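Local coordinates for protein Asp/Glu-specific dipeptidyl-peptidase (PDB 5JXF) that removes dipeptides from the N-terminus of oligopeptides as a serine peptidase of family S46, strictly requiring aspartate or glutamate at the P1 position, at residues 72-77 against 281-286; 187-192 against 198-203. All blocks are in the same frame, centred on the assembly; numbering follows the deposited sequence.

Contact 1. Residues 72-77 against 281-286; sequences SSLKDA and MVMGYP
L74 meets two methionine methyl groups from strand 281-284. Its CD1 and the CE of M281 approach tip to tip at 3.6 Å, while the CE of M283 comes in obliquely against the CB of L74, also at 3.6 Å. The extended first two torsions of M283 (chi1 -163°) carry its SD to 4.1 Å from the CA of K75, and the bend at the last torsion turns the methyl to L74. No hydrogen bond crosses; the contact is small, apolar and buried. Behind it, the 72-77 turn is held by its own polar groups: the backbone N of S73 reaches D76 OD2 at 3.1 Å, on the anti side of the carboxylate, and K75 NZ forms a salt bridge with D76 OD1 at 3.1 Å, on the syn side, both donors tilted well out of the carboxylate plane. NZ also donates to the carbonyls of I141 and V142, so the lysine end leads away from the methionines. The contact joins the loop between helix 63-66 and strand 80-81 to strand 279-284. I66 of that helix touches both methionines, as does V587 of the neighbouring strand 586-591, and V667 of strand 665-667 touches M281.

Contact 2. Residues 187-192 against 198-203; sequences NKVRTF and YILFVT
K188 and F201 face each other as an antiparallel hydrogen-bonded pair, and R190 and I199 form the next. In the first, F201 N donates to K188 O at 2.9 Å in a nearly straight bond (171°), whereas the return bond from K188 N to F201 O is more bent (139°). In the second, R190 N reaches I199 O at 2.8 Å, and I199 N reaches R190 O at 3.1 Å in the carbonyl plane. All four carbonyls also receive a CA-H from the other strand, among them F201 O from N187 CA. Along its other edge, strand 198-203 bonds through the backbones of Y198, L200 and V202 to the 142-147 region; Y198 N also donates to T148 OG1, and T191 O accepts from N582 ND2. N187 ND2 is satisfied by the carbonyls of T176 and F179, but its OD1, buried against V202 CG2 at 3.4 Å, has no polar partner in the model.

On the face carrying I199 and F201, the F192 ring is laid over I199 CD1, which sits 3.6 Å from the ring centroid in a CH-pi contact. With CG beside its backbone N (chi1 -70°), F192 brings CZ to the edge of the F201 ring, 4.0 Å from its CZ. Replacing F192 by an alanine would take away the ring and is likely to open a gap over I199 and leave the F201 edge without its aromatic neighbour. On the opposite face, V189 CG2 packs on L200 CD1 at 3.8 Å, and T191 CG2 lies alongside the Y198 ring; helix 162-178 covers V189, Y198 and L200. This is a classic antiparallel beta hairpin, extending an antiparallel sheet of the peptidase through the long strand 197-214.

In the fold
From the N terminus, the chain leaves helix 63-66, passes through 72-77 and enters the antiparallel sheet that holds strands 80-81, 138-146 and 197-214. Contact 2 closes a short local loop, with five residues between 187-192 and 198-203. Contact 1 closes a far longer one when the chain returns at 281-286, so the hairpin lies wholly within its span and the two do not cross. Contact 1 ties the approach to the first sheet to strand 279-284 of a second, eight-stranded sheet; contact 2 stays within the first. Their centres are about 16 Å apart and they do not touch, but strand 138-146 lies between them in the fold, meeting K75 and strand 197-214.

Contact 1. Residues 72-77 against 281-286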
loop_
_atom_site.group_PDB
_atom_site.type_symbol
_atom_site.label_atom_id
_atom_site.label_comp_id
_atom_site.label_asym_id
_atom_site.label_seq_id
_atom_site.Cartn_x
_atom_site.Cartn_y
_atom_site.Cartn_z
ATOM N N SER A 72 -46.676 -7.681 5.805
ATOM C CA SER A 72 -45.312 -7.292 6.203
ATOM C C SER A 72 -44.341 -7.591 5.076
ATOM O O SER A 72 -44.616 -8.437 4.232
ATOM C CB SER A 72 -44.875 -8.020 7.468
ATOM O OG SER A 72 -44.730 -9.405 7.205
ATOM N N SER A 73 -43.217 -6.882 5.057
ATOM C CA SER A 73 -42.167 -7.102 4.056
ATOM C C SER A 73 -40.815 -6.623 4.581
ATOM O O SER A 73 -40.736 -6.129 5.710
ATOM C CB SER A 73 -42.499 -6.379 2.759
ATOM O OG SER A 73 -42.508 -4.981 2.972
ATOM N N LEU A 74 -39.765 -6.742 3.761
ATOM C CA LEU A 74 -38.417 -6.348 4.199
ATOM C C LEU A 74 -38.361 -4.895 4.634
ATOM O O LEU A 74 -37.664 -4.569 5.586
ATOM C CB LEU A 74 -37.374 -6.589 3.092
ATOM C CG LEU A 74 -37.132 -8.065 2.765
ATOM C CD1 LEU A 74 -35.835 -8.262 1.963
ATOM C CD2 LEU A 74 -37.095 -8.883 4.032
ATOM N N LYS A 75 -39.120 -4.030 3.955
ATOM C CA LYS A 75 -39.040 -2.589 4.214
ATOM C C LYS A 75 -39.373 -2.257 5.668
ATOM O O LYS A 75 -38.838 -1.297 6.226
ATOM C CB LYS A 75 -39.964 -1.798 3.269
ATOM C CG LYS A 75 -41.439 -1.831 3.639
ATOM C CD LYS A 75 -42.171 -0.623 3.079
ATOM C CE LYS A 75 -43.674 -0.745 3.276
ATOM N NZ LYS A 75 -44.080 -0.509 4.688
ATOM N N ASP A 76 -40.250 -3.062 6.268
ATOM C CA ASP A 76 -40.609 -2.926 7.681
ATOM C C ASP A 76 -39.460 -3.182 8.646
ATOM O O ASP A 76 -39.526 -2.809 9.811
ATOM C CB ASP A 76 -41.764 -3.869 8.010
ATOM C CG ASP A 76 -43.047 -3.482 7.270
ATOM O OD1 ASP A 76 -43.314 -2.263 7.167
ATOM O OD2 ASP A 76 -43.741 -4.377 6.752
ATOM N N ALA A 77 -38.398 -3.808 8.156
ATOM C CA ALA A 77 -37.259 -4.101 9.005
ATOM C C ALA A 77 -36.075 -3.148 8.739
ATOM O O ALA A 77 -35.007 -3.289 9.357
ATOM C CB ALA A 77 -36.838 -5.558 8.816
ATOM N N MET A 281 -28.355 -8.445 -1.452
ATOM C CA MET A 281 -29.212 -7.303 -1.665
ATOM C C MET A 281 -29.044 -6.313 -0.517
ATOM O O MET A 281 -29.149 -6.663 0.662
ATOM C CB MET A 281 -30.678 -7.744 -1.793
ATOM C CG MET A 281 -31.562 -6.705 -2.418
ATOM S SD MET A 281 -33.343 -7.067 -2.273
ATOM C CE MET A 281 -33.550 -7.035 -0.521
ATOM N N VAL A 282 -28.799 -5.065 -0.880
ATOM C CA VAL A 282 -28.647 -4.026 0.109
ATOM C C VAL A 282 -29.802 -3.000 0.013
ATOM O O VAL A 282 -30.071 -2.429 -1.036
ATOM C CB VAL A 282 -27.270 -3.339 -0.049
ATOM C CG1 VAL A 282 -27.105 -2.256 0.971
ATOM C CG2 VAL A 282 -26.120 -4.382 0.086
ATOM N N MET A 283 -30.482 -2.787 1.126
ATOM C CA MET A 283 -31.588 -1.837 1.197
ATOM C C MET A 283 -31.181 -0.693 2.125
ATOM O O MET A 283 -30.674 -0.922 3.213
ATOM C CB MET A 283 -32.858 -2.532 1.706
ATOM C CG MET A 283 -34.157 -1.768 1.449
ATOM S SD MET A 283 -35.658 -2.713 1.953
ATOM C CE MET A 283 -35.009 -4.363 1.594
ATOM N N GLY A 284 -31.351 0.544 1.695
ATOM C CA GLY A 284 -30.961 1.629 2.567
ATOM C C GLY A 284 -31.396 2.984 2.081
ATOM O O GLY A 284 -32.253 3.104 1.194
ATOM N N TYR A 285 -30.806 4.015 2.676
ATOM C CA TYR A 285 -31.180 5.385 2.354
ATOM C C TYR A 285 -29.993 6.213 1.818
ATOM O O TYR A 285 -29.538 7.164 2.463
ATOM C CB TYR A 285 -31.796 6.053 3.584
ATOM C CG TYR A 285 -33.008 5.311 4.124
ATOM C CD1 TYR A 285 -32.848 4.179 4.926
ATOM C CD2 TYR A 285 -34.308 5.755 3.856
ATOM C CE1 TYR A 285 -33.940 3.487 5.407
ATOM C CE2 TYR A 285 -35.423 5.053 4.350
ATOM C CZ TYR A 285 -35.223 3.935 5.120
ATOM O OH TYR A 285 -36.272 3.230 5.628
ATOM N N PRO A 286 -29.518 5.869 0.616
ATOM C CA PRO A 286 -28.418 6.615 -0.007
ATOM C C PRO A 286 -28.775 8.089 -0.158
ATOM O O PRO A 286 -29.854 8.440 -0.657
ATOM C CB PRO A 286 -28.259 5.941 -1.372
ATOM C CG PRO A 286 -29.598 5.357 -1.671
ATOM C CD PRO A 286 -30.120 4.898 -0.315
#

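Contact 2. Residues 187-192 against 198-203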
loop_
_atom_site.group_PDB
_atom_site.type_symbol
_atom_site.label_atom_id
_atom_site.label_comp_id
_atom_site.label_asym_id
_atom_site.label_seq_id
_atom_site.Cartn_x
_atom_site.Cartn_y
_atom_site.Cartn_z
ATOM N N ASN A 187 -46.141 12.623 6.744
ATOM C CA ASN A 187 -45.871 12.634 5.323
ATOM C C ASN A 187 -44.623 13.438 5.014
ATOM O O ASN A 187 -44.319 14.400 5.718
ATOM C CB ASN A 187 -47.069 13.196 4.581
ATOM C CG ASN A 187 -48.259 12.299 4.705
ATOM O OD1 ASN A 187 -48.098 11.104 4.976
ATOM N ND2 ASN A 187 -49.465 12.853 4.534
ATOM N N LYS A 188 -43.905 13.015 3.974
ATOM C CA LYS A 188 -42.696 13.685 3.483
ATOM C C LYS A 188 -42.623 13.504 1.978
ATOM O O LYS A 188 -42.556 12.377 1.508
ATOM C CB LYS A 188 -41.430 13.113 4.141
ATOM C CG LYS A 188 -40.125 13.680 3.582
ATOM C CD LYS A 188 -40.097 15.201 3.699
ATOM C CE LYS A 188 -38.725 15.776 3.370
ATOM N NZ LYS A 188 -38.726 17.253 3.574
ATOM N N VAL A 189 -42.646 14.602 1.228
ATOM C CA VAL A 189 -42.575 14.548 -0.225
ATOM C C VAL A 189 -41.125 14.742 -0.685
ATOM O O VAL A 189 -40.448 15.665 -0.240
ATOM C CB VAL A 189 -43.482 15.623 -0.880
ATOM C CG1 VAL A 189 -43.289 15.642 -2.380
ATOM C CG2 VAL A 189 -44.962 15.384 -0.522
ATOM N N ARG A 190 -40.658 13.863 -1.567
ATOM C CA ARG A 190 -39.285 13.904 -2.040
ATOM C C ARG A 190 -39.209 14.086 -3.527
ATOM O O ARG A 190 -40.085 13.632 -4.265
ATOM C CB ARG A 190 -38.542 12.617 -1.664
ATOM C CG ARG A 190 -38.395 12.408 -0.198
ATOM C CD ARG A 190 -37.287 13.275 0.397
ATOM N NE ARG A 190 -37.110 12.915 1.801
ATOM C CZ ARG A 190 -36.056 13.230 2.546
ATOM N NH1 ARG A 190 -35.063 13.948 2.036
ATOM N NH2 ARG A 190 -36.005 12.827 3.810
ATOM N N THR A 191 -38.135 14.717 -3.978
ATOM C CA THR A 191 -37.985 15.008 -5.391
ATOM C C THR A 191 -37.117 13.958 -6.069
ATOM O O THR A 191 -36.063 13.590 -5.559
ATOM C CB THR A 191 -37.374 16.387 -5.593
ATOM O OG1 THR A 191 -37.960 17.300 -4.661
ATOM C CG2 THR A 191 -37.612 16.865 -7.002
ATOM N N PHE A 192 -37.569 13.467 -7.218
ATOM C CA PHE A 192 -36.828 12.464 -7.980
ATOM C C PHE A 192 -36.503 12.939 -9.401
ATOM O O PHE A 192 -37.220 13.771 -9.973
ATOM C CB PHE A 192 -37.618 11.152 -8.062
ATOM C CG PHE A 192 -37.728 10.402 -6.757
ATOM C CD1 PHE A 192 -38.541 10.865 -5.731
ATOM C CD2 PHE A 192 -37.042 9.201 -6.575
ATOM C CE1 PHE A 192 -38.643 10.161 -4.538
ATOM C CE2 PHE A 192 -37.149 8.479 -5.385
ATOM C CZ PHE A 192 -37.942 8.955 -4.365
ATOM N N TYR A 198 -42.279 13.332 -8.392
ATOM C CA TYR A 198 -42.431 13.622 -6.971
ATOM C C TYR A 198 -43.150 12.477 -6.270
ATOM O O TYR A 198 -44.233 12.052 -6.696
ATOM C CB TYR A 198 -43.181 14.940 -6.760
ATOM C CG TYR A 198 -42.400 16.150 -7.211
ATOM C CD1 TYR A 198 -42.437 16.575 -8.534
ATOM C CD2 TYR A 198 -41.612 16.863 -6.315
ATOM C CE1 TYR A 198 -41.715 17.686 -8.952
ATOM C CE2 TYR A 198 -40.891 17.977 -6.723
ATOM C CZ TYR A 198 -40.946 18.384 -8.041
ATOM O OH TYR A 198 -40.222 19.488 -8.448
ATOM N N ILE A 199 -42.533 11.973 -5.202
ATOM C CA ILE A 199 -43.070 10.841 -4.462
ATOM C C ILE A 199 -43.229 11.178 -2.995
ATOM O O ILE A 199 -42.301 11.720 -2.381
ATOM C CB ILE A 199 -42.164 9.610 -4.570
ATOM C CG1 ILE A 199 -42.096 9.112 -6.013
ATOM C CG2 ILE A 199 -42.649 8.506 -3.630
ATOM C CD1 ILE A 199 -41.013 8.064 -6.230
ATOM N N LEU A 200 -44.398 10.846 -2.443
ATOM C CA LEU A 200 -44.680 11.036 -1.024
ATOM C C LEU A 200 -44.533 9.753 -0.236
ATOM O O LEU A 200 -45.054 8.705 -0.613
ATOM C CB LEU A 200 -46.100 11.597 -0.816
ATOM C CG LEU A 200 -46.580 11.774 0.636
ATOM C CD1 LEU A 200 -47.580 12.923 0.725
ATOM C CD2 LEU A 200 -47.197 10.508 1.225
ATOM N N PHE A 201 -43.866 9.880 0.904
ATOM C CA PHE A 201 -43.632 8.781 1.816
ATOM C C PHE A 201 -44.424 8.999 3.091
ATOM O O PHE A 201 -44.227 9.990 3.799
ATOM C CB PHE A 201 -42.130 8.654 2.142
ATOM C CG PHE A 201 -41.291 8.218 0.975
ATOM C CD1 PHE A 201 -41.021 9.093 -0.069
ATOM C CD2 PHE A 201 -40.747 6.943 0.937
ATOM C CE1 PHE A 201 -40.234 8.698 -1.146
ATOM C CE2 PHE A 201 -39.967 6.538 -0.135
ATOM C CZ PHE A 201 -39.706 7.417 -1.177
ATOM N N VAL A 202 -45.338 8.078 3.360
ATOM C CA VAL A 202 -45.977 8.002 4.655
ATOM C C VAL A 202 -45.012 7.277 5.578
ATOM O O VAL A 202 -44.469 6.232 5.218
ATOM C CB VAL A 202 -47.313 7.240 4.617
ATOM C CG1 VAL A 202 -47.867 7.130 6.023
ATOM C CG2 VAL A 202 -48.311 7.930 3.686
ATOM N N THR A 203 -44.806 7.825 6.767
ATOM C CA THR A 203 -43.778 7.314 7.646
ATOM C C THR A 203 -44.206 7.358 9.087
ATOM O O THR A 203 -45.151 8.093 9.465
ATOM C CB THR A 203 -42.464 8.129 7.532
ATOM O OG1 THR A 203 -42.654 9.412 8.145
ATOM C CG2 THR A 203 -42.047 8.312 6.068
#